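Local coordinates for GRAS family transcription factor containing protein, expressed (Oryza sativa Japonica Group, PDB 5HYZ) that probably acts as a transcription factor in plant development and abiotic stress resistance, its GRAS domain being involved in DNA binding, at residues K110-F116 with E201-F207; A100-T105 with A235-L239; R141-T145 with F195-E201. All coordinates share one frame; numbering follows the deposited sequence.

Contact 1 of 3, residues K110-F116 with E201-F207; sequences KIHIVDF and EAVAVNF
H112 meets E201 across two parallel neighbouring strands. With CG anti to the backbone N (chi1 -176°), the H112 ring reaches E201, and ND1 donates to OE2 of E201 at 2.9 Å, meeting that oxygen from above the carboxylate plane. NE2 of H112 is held by T145, so both ring nitrogens are engaged and the ring's rotation is fixed. V114 CG2, of the same strand, lies over one ring face toward the rim. Further along, N206 ND2 donates almost straight (173°) to D115 OD1 at 3.0 Å, the donor again above the carboxylate. N206 OD1 turns to T238 and Q123, and D115 OD2 takes W124 NE1, so the buried amide and carboxylate have partners at both ends. F116 and F207 lie side by side, their rings nearly parallel but slid apart, centroids 5.0 Å away; F116 CE2 also meets V205 CG1 at 3.6 Å. The backbones are joined by parallel-sheet hydrogen bonds, among them H112 N to A202 O at 2.7 Å and V114 N to A204 O at 2.8 Å. The small A204 receives I113 CD1 on its CB. I111 to D115 form the predicted VHIID motif, here a central parallel strand of the Rossmann-type sheet of the GRAS domain.

Contact 2 of 3, residues A100-T105 with A235-L239; sequences AILEAT and AVVTL
I101 lays its side chain across V236 and T238 where helix 89-104 covers one face of the Rossmann-type sheet. The helix runs nearly antiparallel to strand 236-242, with an angle of 172° between the two short segments and their axes 8.8 Å apart, the layered packing of an alpha/beta fold. I101 is the side chain to follow. From CB, CG1 stands anti to the carbonyl carbon (chi1 -67°), which carries that branch over the strand; there it meets T238 CG2 at 4.0 Å and V236 CG1 at 4.1 Å, crossing both side chains at about a right angle. Its tip, CD1, goes on to T238 OG1. Isoleucine suits this place because a beta-branched, wholly apolar side chain fills a buried position and its longer arm can span two strand residues that point to the same face; the side chain also packs on A204, W124 and L127.

Beside it the helix offers alanines, whose small methyls let the backbone come close. A100 CB touches T238 CG2 at 4.1 Å, and A104 CB presses on V236 CB at 3.5 Å, the closest approach here. V236 holds CG1 between its backbone N and carbonyl carbon (chi1 70°), turning that methyl toward the helix, against A104 CB and I101 CA. A235 CB packs near A104 O at the end of the helix. T238 serves both sides of its nature: CG2 joins the apolar layer, while OG1 is hydrogen-bonded to N206 OD1. No hydrogen bond crosses between the two segments, so apolar contact does the work. The helix ends at A104; T105, the first residue to leave helical geometry, turns its hydroxyl back over the final turn, and T105 OG1 donates to I101 O at 2.6 Å.

Contact 3 of 3, residues R141-T145 with F195-E201; sequences RIRIT and FLVEPDE
R141 and R143 reach from their strand to E198 and E201 in the acidic loop that leads into strand 202-208, and salt bridges dominate. R141 grips E198 end-on, NH1 and NH2 both donating to OE1, NH2 at 2.8 Å and nearly along the C-O bond; its NH2 also pairs with E201 OE1 at 2.9 Å. R143 NH2 donates to that same E201 OE1, using the syn lone pair of OE1, 162° at the hydrogen, the two flat groups only 24° apart. Bends at chi3 bring the guanidinium groups together, R143 NE lying over the centre of the R141 plane; the carboxylates probably offset their charges. Arginine suits both places: a long, planar group with several donors serves carboxylates and a carbonyl at once.

Among hydrogen bonds, R143 NH2 donates to L196 O at 2.8 Å, and E198 N to E201 OE2 across the type I turn E198-E201. R141 NE donates to a water at 2.7 Å, whose further link to E201 OE1 is weak. Another water bridges F195 O and T145 OG1, which also bonds H112 NE2.

Apolar contact is slight: T145 CG2 touches the F195 ring. Strand 141-148 lies between strands 110-118 and 177-182, with helix 122-132 packed on I142 and I144.

How the contacts relate
All three contacts reach one sheet of the GRAS domain, in which strands 141-148, 110-118, 202-208 and 236-242 lie in that order. Contact 1 pairs the middle two; its centre is about 8 Å from that of contact 2 and about 7 Å from that of contact 3, whereas the centres of contacts 2 and 3 stand about 15 Å apart, without touching. Along the chain they are nested: contact 3 lies inside the loop closed by contact 1, and contact 1 inside that closed by contact 2. E201 belongs to both contacts 1 and 3, and N206 meets T238 between contacts 1 and 2. Contacts 1 and 2 thereby join elements of the predicted VHIID and PFYRE regions in or on the Rossmann-type sheet.

Contact 1 of 3, residues K110-F116 with E201-F207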
loop_
_atom_site.group_PDB
_atom_site.type_symbol
_atom_site.label_atom_id
_atom_site.label_comp_id
_atom_site.label_asym_id
_atom_site.label_seq_id
_atom_site.Cartn_x
_atom_site.Cartn_y
_atom_site.Cartn_z
ATOM N N LYS A 110 -1.732 5.280 -29.186
ATOM C CA LYS A 110 -2.389 6.454 -28.585
ATOM C C LYS A 110 -3.621 5.967 -27.830
ATOM O O LYS A 110 -4.400 5.190 -28.367
ATOM C CB LYS A 110 -2.819 7.458 -29.668
ATOM C CG LYS A 110 -1.639 7.935 -30.499
ATOM C CD LYS A 110 -2.147 9.052 -31.404
ATOM C CE LYS A 110 -1.215 9.284 -32.584
ATOM N NZ LYS A 110 -1.760 10.429 -33.412
ATOM N N ILE A 111 -3.743 6.399 -26.583
ATOM C CA ILE A 111 -4.781 5.896 -25.715
ATOM C C ILE A 111 -5.564 7.053 -25.121
ATOM O O ILE A 111 -4.984 8.084 -24.698
ATOM C CB ILE A 111 -4.152 5.040 -24.578
ATOM C CG1 ILE A 111 -3.553 3.728 -25.205
ATOM C CG2 ILE A 111 -5.251 4.669 -23.525
ATOM C CD1 ILE A 111 -2.704 2.903 -24.229
ATOM N N HIS A 112 -6.883 6.901 -25.066
ATOM C CA HIS A 112 -7.720 7.932 -24.455
ATOM C C HIS A 112 -8.551 7.277 -23.374
ATOM O O HIS A 112 -9.381 6.405 -23.677
ATOM C CB HIS A 112 -8.614 8.560 -25.530
ATOM C CG HIS A 112 -9.450 9.687 -25.040
ATOM N ND1 HIS A 112 -10.326 10.344 -25.875
ATOM C CD2 HIS A 112 -9.584 10.265 -23.822
ATOM C CE1 HIS A 112 -10.939 11.305 -25.197
ATOM N NE2 HIS A 112 -10.515 11.276 -23.947
ATOM N N ILE A 113 -8.349 7.664 -22.126
ATOM C CA ILE A 113 -9.130 7.125 -20.989
ATOM C C ILE A 113 -10.311 8.060 -20.666
ATOM O O ILE A 113 -10.100 9.255 -20.509
ATOM C CB ILE A 113 -8.245 7.052 -19.712
ATOM C CG1 ILE A 113 -6.985 6.202 -19.948
ATOM C CG2 ILE A 113 -9.052 6.558 -18.475
ATOM C CD1 ILE A 113 -7.298 4.773 -20.382
ATOM N N VAL A 114 -11.518 7.528 -20.571
ATOM C CA VAL A 114 -12.656 8.318 -20.107
ATOM C C VAL A 114 -13.051 7.823 -18.759
ATOM O O VAL A 114 -13.487 6.687 -18.616
ATOM C CB VAL A 114 -13.843 8.246 -21.118
ATOM C CG1 VAL A 114 -15.047 9.147 -20.577
ATOM C CG2 VAL A 114 -13.350 8.747 -22.457
ATOM N N ASP A 115 -12.876 8.645 -17.736
ATOM C CA ASP A 115 -13.192 8.235 -16.369
ATOM C C ASP A 115 -14.498 8.863 -15.895
ATOM O O ASP A 115 -14.538 10.093 -15.611
ATOM C CB ASP A 115 -12.039 8.618 -15.400
ATOM C CG ASP A 115 -12.166 7.927 -14.044
ATOM O OD1 ASP A 115 -13.031 7.037 -13.865
ATOM O OD2 ASP A 115 -11.361 8.214 -13.125
ATOM N N PHE A 116 -15.579 8.056 -15.830
ATOM C CA PHE A 116 -16.830 8.525 -15.276
ATOM C C PHE A 116 -16.791 8.345 -13.783
ATOM O O PHE A 116 -16.929 7.222 -13.245
ATOM C CB PHE A 116 -18.033 7.769 -15.867
ATOM C CG PHE A 116 -18.380 8.196 -17.247
ATOM C CD1 PHE A 116 -19.204 9.327 -17.475
ATOM C CD2 PHE A 116 -17.930 7.447 -18.328
ATOM C CE1 PHE A 116 -19.510 9.670 -18.785
ATOM C CE2 PHE A 116 -18.218 7.749 -19.628
ATOM C CZ PHE A 116 -19.036 8.908 -19.863
ATOM N N GLU A 201 -6.975 6.719 -31.907
ATOM C CA GLU A 201 -6.600 6.413 -30.530
ATOM C C GLU A 201 -7.527 5.316 -30.048
ATOM O O GLU A 201 -8.640 5.169 -30.552
ATOM C CB GLU A 201 -6.705 7.677 -29.643
ATOM C CG GLU A 201 -8.098 8.067 -29.445
ATOM C CD GLU A 201 -8.276 9.471 -28.826
ATOM O OE1 GLU A 201 -7.243 10.097 -28.534
ATOM O OE2 GLU A 201 -9.478 9.816 -28.610
ATOM N N ALA A 202 -7.068 4.500 -29.116
ATOM C CA ALA A 202 -7.943 3.524 -28.483
ATOM C C ALA A 202 -8.566 4.167 -27.267
ATOM O O ALA A 202 -7.875 4.830 -26.494
ATOM C CB ALA A 202 -7.177 2.276 -28.058
ATOM N N VAL A 203 -9.841 3.886 -27.046
ATOM C CA VAL A 203 -10.549 4.445 -25.931
ATOM C C VAL A 203 -10.825 3.351 -24.882
ATOM O O VAL A 203 -11.217 2.239 -25.253
ATOM C CB VAL A 203 -11.903 5.027 -26.410
ATOM C CG1 VAL A 203 -12.682 5.466 -25.200
ATOM C CG2 VAL A 203 -11.646 6.210 -27.385
ATOM N N ALA A 204 -10.604 3.663 -23.602
ATOM C CA ALA A 204 -11.094 2.832 -22.514
ATOM C C ALA A 204 -11.991 3.677 -21.645
ATOM O O ALA A 204 -11.648 4.811 -21.298
ATOM C CB ALA A 204 -9.911 2.250 -21.677
ATOM N N VAL A 205 -13.123 3.124 -21.258
ATOM C CA VAL A 205 -14.062 3.832 -20.398
ATOM C C VAL A 205 -14.088 3.161 -19.057
ATOM O O VAL A 205 -14.183 1.939 -18.991
ATOM C CB VAL A 205 -15.512 3.835 -20.996
ATOM C CG1 VAL A 205 -16.425 4.653 -20.111
ATOM C CG2 VAL A 205 -15.435 4.546 -22.337
ATOM N N ASN A 206 -14.038 3.954 -17.988
ATOM C CA ASN A 206 -13.903 3.422 -16.639
ATOM C C ASN A 206 -15.104 3.889 -15.766
ATOM O O ASN A 206 -15.399 5.089 -15.670
ATOM C CB ASN A 206 -12.548 3.922 -16.053
ATOM C CG ASN A 206 -12.245 3.348 -14.704
ATOM O OD1 ASN A 206 -11.834 2.169 -14.634
ATOM N ND2 ASN A 206 -12.245 4.202 -13.641
ATOM N N PHE A 207 -15.829 2.947 -15.169
ATOM C CA PHE A 207 -16.867 3.260 -14.207
ATOM C C PHE A 207 -16.521 2.627 -12.852
ATOM O O PHE A 207 -16.919 1.487 -12.590
ATOM C CB PHE A 207 -18.187 2.662 -14.635
ATOM C CG PHE A 207 -18.785 3.290 -15.882
ATOM C CD1 PHE A 207 -19.452 4.510 -15.797
ATOM C CD2 PHE A 207 -18.676 2.648 -17.133
ATOM C CE1 PHE A 207 -20.048 5.062 -16.926
ATOM C CE2 PHE A 207 -19.270 3.203 -18.282
ATOM C CZ PHE A 207 -19.968 4.423 -18.155
HETATM O O HOH W 1 -4.245 9.682 -27.108
#

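Contact 2 of 3, residues A100-T105 with A235-L239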
loop_
_atom_site.group_PDB
_atom_site.type_symbol
_atom_site.label_atom_id
_atom_site.label_comp_id
_atom_site.label_asym_id
_atom_site.label_seq_id
_atom_site.Cartn_x
_atom_site.Cartn_y
_atom_site.Cartn_z
ATOM N N ALA A 100 -6.974 -4.758 -16.939
ATOM C CA ALA A 100 -7.849 -4.961 -18.128
ATOM C C ALA A 100 -7.653 -3.883 -19.209
ATOM O O ALA A 100 -7.627 -4.203 -20.404
ATOM C CB ALA A 100 -9.295 -4.979 -17.727
ATOM N N ILE A 101 -7.481 -2.622 -18.774
ATOM C CA ILE A 101 -7.226 -1.556 -19.758
ATOM C C ILE A 101 -5.891 -1.793 -20.487
ATOM O O ILE A 101 -5.767 -1.618 -21.686
ATOM C CB ILE A 101 -7.220 -0.217 -19.033
ATOM C CG1 ILE A 101 -8.655 0.040 -18.516
ATOM C CG2 ILE A 101 -6.751 0.896 -19.993
ATOM C CD1 ILE A 101 -8.773 1.256 -17.482
ATOM N N LEU A 102 -4.873 -2.182 -19.708
ATOM C CA LEU A 102 -3.532 -2.401 -20.272
ATOM C C LEU A 102 -3.571 -3.464 -21.322
ATOM O O LEU A 102 -2.972 -3.324 -22.387
ATOM C CB LEU A 102 -2.549 -2.768 -19.131
ATOM C CG LEU A 102 -1.074 -2.868 -19.508
ATOM C CD1 LEU A 102 -0.609 -1.460 -19.609
ATOM C CD2 LEU A 102 -0.244 -3.568 -18.450
ATOM N N GLU A 103 -4.275 -4.548 -21.025
ATOM C CA GLU A 103 -4.348 -5.616 -21.987
ATOM C C GLU A 103 -5.202 -5.282 -23.202
ATOM O O GLU A 103 -4.844 -5.644 -24.324
ATOM C CB GLU A 103 -4.875 -6.855 -21.307
ATOM C CG GLU A 103 -3.722 -7.339 -20.385
ATOM C CD GLU A 103 -4.105 -8.550 -19.502
ATOM O OE1 GLU A 103 -5.214 -9.103 -19.673
ATOM O OE2 GLU A 103 -3.304 -8.904 -18.610
ATOM N N ALA A 104 -6.306 -4.583 -22.985
ATOM C CA ALA A 104 -7.175 -4.225 -24.129
ATOM C C ALA A 104 -6.541 -3.259 -25.108
ATOM O O ALA A 104 -6.916 -3.205 -26.279
ATOM C CB ALA A 104 -8.511 -3.636 -23.612
ATOM N N THR A 105 -5.597 -2.455 -24.645
ATOM C CA THR A 105 -5.107 -1.321 -25.434
ATOM C C THR A 105 -3.657 -1.536 -25.874
ATOM O O THR A 105 -3.031 -0.631 -26.391
ATOM C CB THR A 105 -5.172 -0.007 -24.679
ATOM O OG1 THR A 105 -4.482 -0.095 -23.431
ATOM C CG2 THR A 105 -6.642 0.357 -24.370
ATOM N N ALA A 235 -12.249 0.130 -26.616
ATOM C CA ALA A 235 -11.567 -1.142 -26.614
ATOM C C ALA A 235 -11.999 -1.967 -25.440
ATOM O O ALA A 235 -11.977 -3.234 -25.485
ATOM C CB ALA A 235 -10.036 -0.900 -26.563
ATOM N N VAL A 236 -12.338 -1.277 -24.324
ATOM C CA VAL A 236 -12.821 -1.950 -23.120
ATOM C C VAL A 236 -13.553 -0.923 -22.235
ATOM O O VAL A 236 -13.260 0.274 -22.264
ATOM C CB VAL A 236 -11.620 -2.609 -22.318
ATOM C CG1 VAL A 236 -10.729 -1.520 -21.681
ATOM C CG2 VAL A 236 -12.168 -3.561 -21.234
ATOM N N VAL A 237 -14.492 -1.415 -21.446
ATOM C CA VAL A 237 -15.192 -0.664 -20.436
ATOM C C VAL A 237 -15.026 -1.419 -19.147
ATOM O O VAL A 237 -15.346 -2.636 -19.070
ATOM C CB VAL A 237 -16.706 -0.560 -20.756
ATOM C CG1 VAL A 237 -17.434 0.191 -19.596
ATOM C CG2 VAL A 237 -16.943 0.170 -22.103
ATOM N N THR A 238 -14.496 -0.757 -18.131
ATOM C CA THR A 238 -14.314 -1.421 -16.864
ATOM C C THR A 238 -15.353 -0.965 -15.879
ATOM O O THR A 238 -15.727 0.217 -15.838
ATOM C CB THR A 238 -12.894 -1.164 -16.282
ATOM O OG1 THR A 238 -12.580 0.223 -16.441
ATOM C CG2 THR A 238 -11.882 -1.920 -17.125
ATOM N N LEU A 239 -15.854 -1.932 -15.110
ATOM C CA LEU A 239 -16.937 -1.681 -14.191
ATOM C C LEU A 239 -16.530 -2.147 -12.810
ATOM O O LEU A 239 -16.148 -3.337 -12.635
ATOM C CB LEU A 239 -18.214 -2.428 -14.625
ATOM C CG LEU A 239 -19.439 -2.282 -13.712
ATOM C CD1 LEU A 239 -19.938 -0.840 -13.754
ATOM C CD2 LEU A 239 -20.567 -3.217 -14.280
#

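Contact 3 of 3, residues R141-T145 with F195-E201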
loop_
_atom_site.group_PDB
_atom_site.type_symbol
_atom_site.label_atom_id
_atom_site.label_comp_id
_atom_site.label_asym_id
_atom_site.label_seq_id
_atom_site.Cartn_x
_atom_site.Cartn_y
_atom_site.Cartn_z
ATOM N N ARG A 141 1.039 8.807 -26.877
ATOM C CA ARG A 141 0.200 9.830 -26.270
ATOM C C ARG A 141 -0.860 9.164 -25.393
ATOM O O ARG A 141 -1.468 8.156 -25.799
ATOM C CB ARG A 141 -0.527 10.668 -27.361
ATOM C CG ARG A 141 -1.367 11.844 -26.752
ATOM C CD ARG A 141 -2.182 12.594 -27.844
ATOM N NE ARG A 141 -3.170 11.743 -28.504
ATOM C CZ ARG A 141 -4.078 12.181 -29.374
ATOM N NH1 ARG A 141 -4.066 13.469 -29.700
ATOM N NH2 ARG A 141 -4.962 11.337 -29.926
ATOM N N ILE A 142 -1.081 9.752 -24.222
ATOM C CA ILE A 142 -2.171 9.334 -23.350
ATOM C C ILE A 142 -3.011 10.571 -23.002
ATOM O O ILE A 142 -2.459 11.585 -22.499
ATOM C CB ILE A 142 -1.615 8.656 -22.068
ATOM C CG1 ILE A 142 -0.882 7.382 -22.512
ATOM C CG2 ILE A 142 -2.763 8.350 -21.108
ATOM C CD1 ILE A 142 0.279 6.990 -21.596
ATOM N N ARG A 143 -4.328 10.489 -23.274
ATOM C CA ARG A 143 -5.246 11.542 -22.870
ATOM C C ARG A 143 -6.231 11.000 -21.858
ATOM O O ARG A 143 -6.618 9.831 -21.940
ATOM C CB ARG A 143 -6.024 12.055 -24.102
ATOM C CG ARG A 143 -5.115 12.757 -25.064
ATOM C CD ARG A 143 -5.990 13.691 -25.945
ATOM N NE ARG A 143 -6.883 12.942 -26.802
ATOM C CZ ARG A 143 -8.124 13.303 -27.147
ATOM N NH1 ARG A 143 -8.712 14.392 -26.671
ATOM N NH2 ARG A 143 -8.801 12.535 -27.972
ATOM N N ILE A 144 -6.590 11.796 -20.871
ATOM C CA ILE A 144 -7.617 11.420 -19.910
ATOM C C ILE A 144 -8.711 12.491 -19.880
ATOM O O ILE A 144 -8.426 13.693 -19.821
ATOM C CB ILE A 144 -7.008 11.234 -18.489
ATOM C CG1 ILE A 144 -5.906 10.172 -18.579
ATOM C CG2 ILE A 144 -8.111 10.801 -17.498
ATOM C CD1 ILE A 144 -5.459 9.675 -17.212
ATOM N N THR A 145 -9.957 12.049 -20.004
ATOM C CA THR A 145 -11.102 12.950 -19.838
ATOM C C THR A 145 -11.827 12.549 -18.568
ATOM O O THR A 145 -12.263 11.402 -18.451
ATOM C CB THR A 145 -12.056 12.852 -21.070
ATOM O OG1 THR A 145 -11.337 13.261 -22.242
ATOM C CG2 THR A 145 -13.266 13.770 -20.813
ATOM N N PHE A 195 -16.616 14.424 -25.766
ATOM C CA PHE A 195 -15.418 13.693 -25.332
ATOM C C PHE A 195 -14.239 13.870 -26.272
ATOM O O PHE A 195 -13.126 13.440 -25.938
ATOM C CB PHE A 195 -15.810 12.205 -25.165
ATOM C CG PHE A 195 -16.817 12.028 -24.072
ATOM C CD1 PHE A 195 -18.190 12.253 -24.285
ATOM C CD2 PHE A 195 -16.390 11.738 -22.782
ATOM C CE1 PHE A 195 -19.096 12.116 -23.208
ATOM C CE2 PHE A 195 -17.252 11.629 -21.737
ATOM C CZ PHE A 195 -18.616 11.824 -21.917
ATOM N N LEU A 196 -14.470 14.490 -27.447
ATOM C CA LEU A 196 -13.381 14.834 -28.373
ATOM C C LEU A 196 -12.506 13.605 -28.712
ATOM O O LEU A 196 -11.272 13.665 -28.713
ATOM C CB LEU A 196 -12.526 15.974 -27.787
ATOM C CG LEU A 196 -13.363 17.225 -27.515
ATOM C CD1 LEU A 196 -12.521 18.203 -26.667
ATOM C CD2 LEU A 196 -13.661 17.892 -28.869
ATOM N N VAL A 197 -13.166 12.487 -29.006
ATOM C CA VAL A 197 -12.450 11.255 -29.367
ATOM C C VAL A 197 -11.928 11.390 -30.780
ATOM O O VAL A 197 -12.479 12.123 -31.595
ATOM C CB VAL A 197 -13.350 9.995 -29.231
ATOM C CG1 VAL A 197 -13.768 9.802 -27.763
ATOM C CG2 VAL A 197 -14.541 10.061 -30.195
ATOM N N GLU A 198 -10.791 10.767 -31.039
ATOM C CA GLU A 198 -10.124 10.843 -32.348
ATOM C C GLU A 198 -9.985 9.458 -32.939
ATOM O O GLU A 198 -9.841 8.450 -32.208
ATOM C CB GLU A 198 -8.755 11.483 -32.213
ATOM C CG GLU A 198 -8.902 12.868 -31.646
ATOM C CD GLU A 198 -7.643 13.673 -31.654
ATOM O OE1 GLU A 198 -6.536 13.115 -31.415
ATOM O OE2 GLU A 198 -7.773 14.892 -31.901
ATOM N N PRO A 199 -10.016 9.384 -34.268
ATOM C CA PRO A 199 -10.056 8.066 -34.905
ATOM C C PRO A 199 -8.760 7.253 -34.695
ATOM O O PRO A 199 -8.811 6.023 -34.750
ATOM C CB PRO A 199 -10.292 8.409 -36.393
ATOM C CG PRO A 199 -9.697 9.763 -36.563
ATOM C CD PRO A 199 -9.957 10.486 -35.249
ATOM N N ASP A 200 -7.636 7.900 -34.397
ATOM C CA ASP A 200 -6.397 7.127 -34.280
ATOM C C ASP A 200 -6.028 6.701 -32.845
ATOM O O ASP A 200 -4.878 6.354 -32.587
ATOM C CB ASP A 200 -5.232 7.933 -34.894
ATOM C CG ASP A 200 -4.998 9.292 -34.189
ATOM O OD1 ASP A 200 -5.836 9.737 -33.359
ATOM O OD2 ASP A 200 -3.951 9.923 -34.447
ATOM N N GLU A 201 -6.975 6.719 -31.907
ATOM C CA GLU A 201 -6.600 6.413 -30.530
ATOM C C GLU A 201 -7.527 5.316 -30.048
ATOM O O GLU A 201 -8.640 5.169 -30.552
ATOM C CB GLU A 201 -6.705 7.677 -29.643
ATOM C CG GLU A 201 -8.098 8.067 -29.445
ATOM C CD GLU A 201 -8.276 9.471 -28.826
ATOM O OE1 GLU A 201 -7.243 10.097 -28.534
ATOM O OE2 GLU A 201 -9.478 9.816 -28.610
HETATM O O HOH W 1 -4.245 9.682 -27.108
HETATM O O HOH W 2 -11.386 15.029 -24.158
#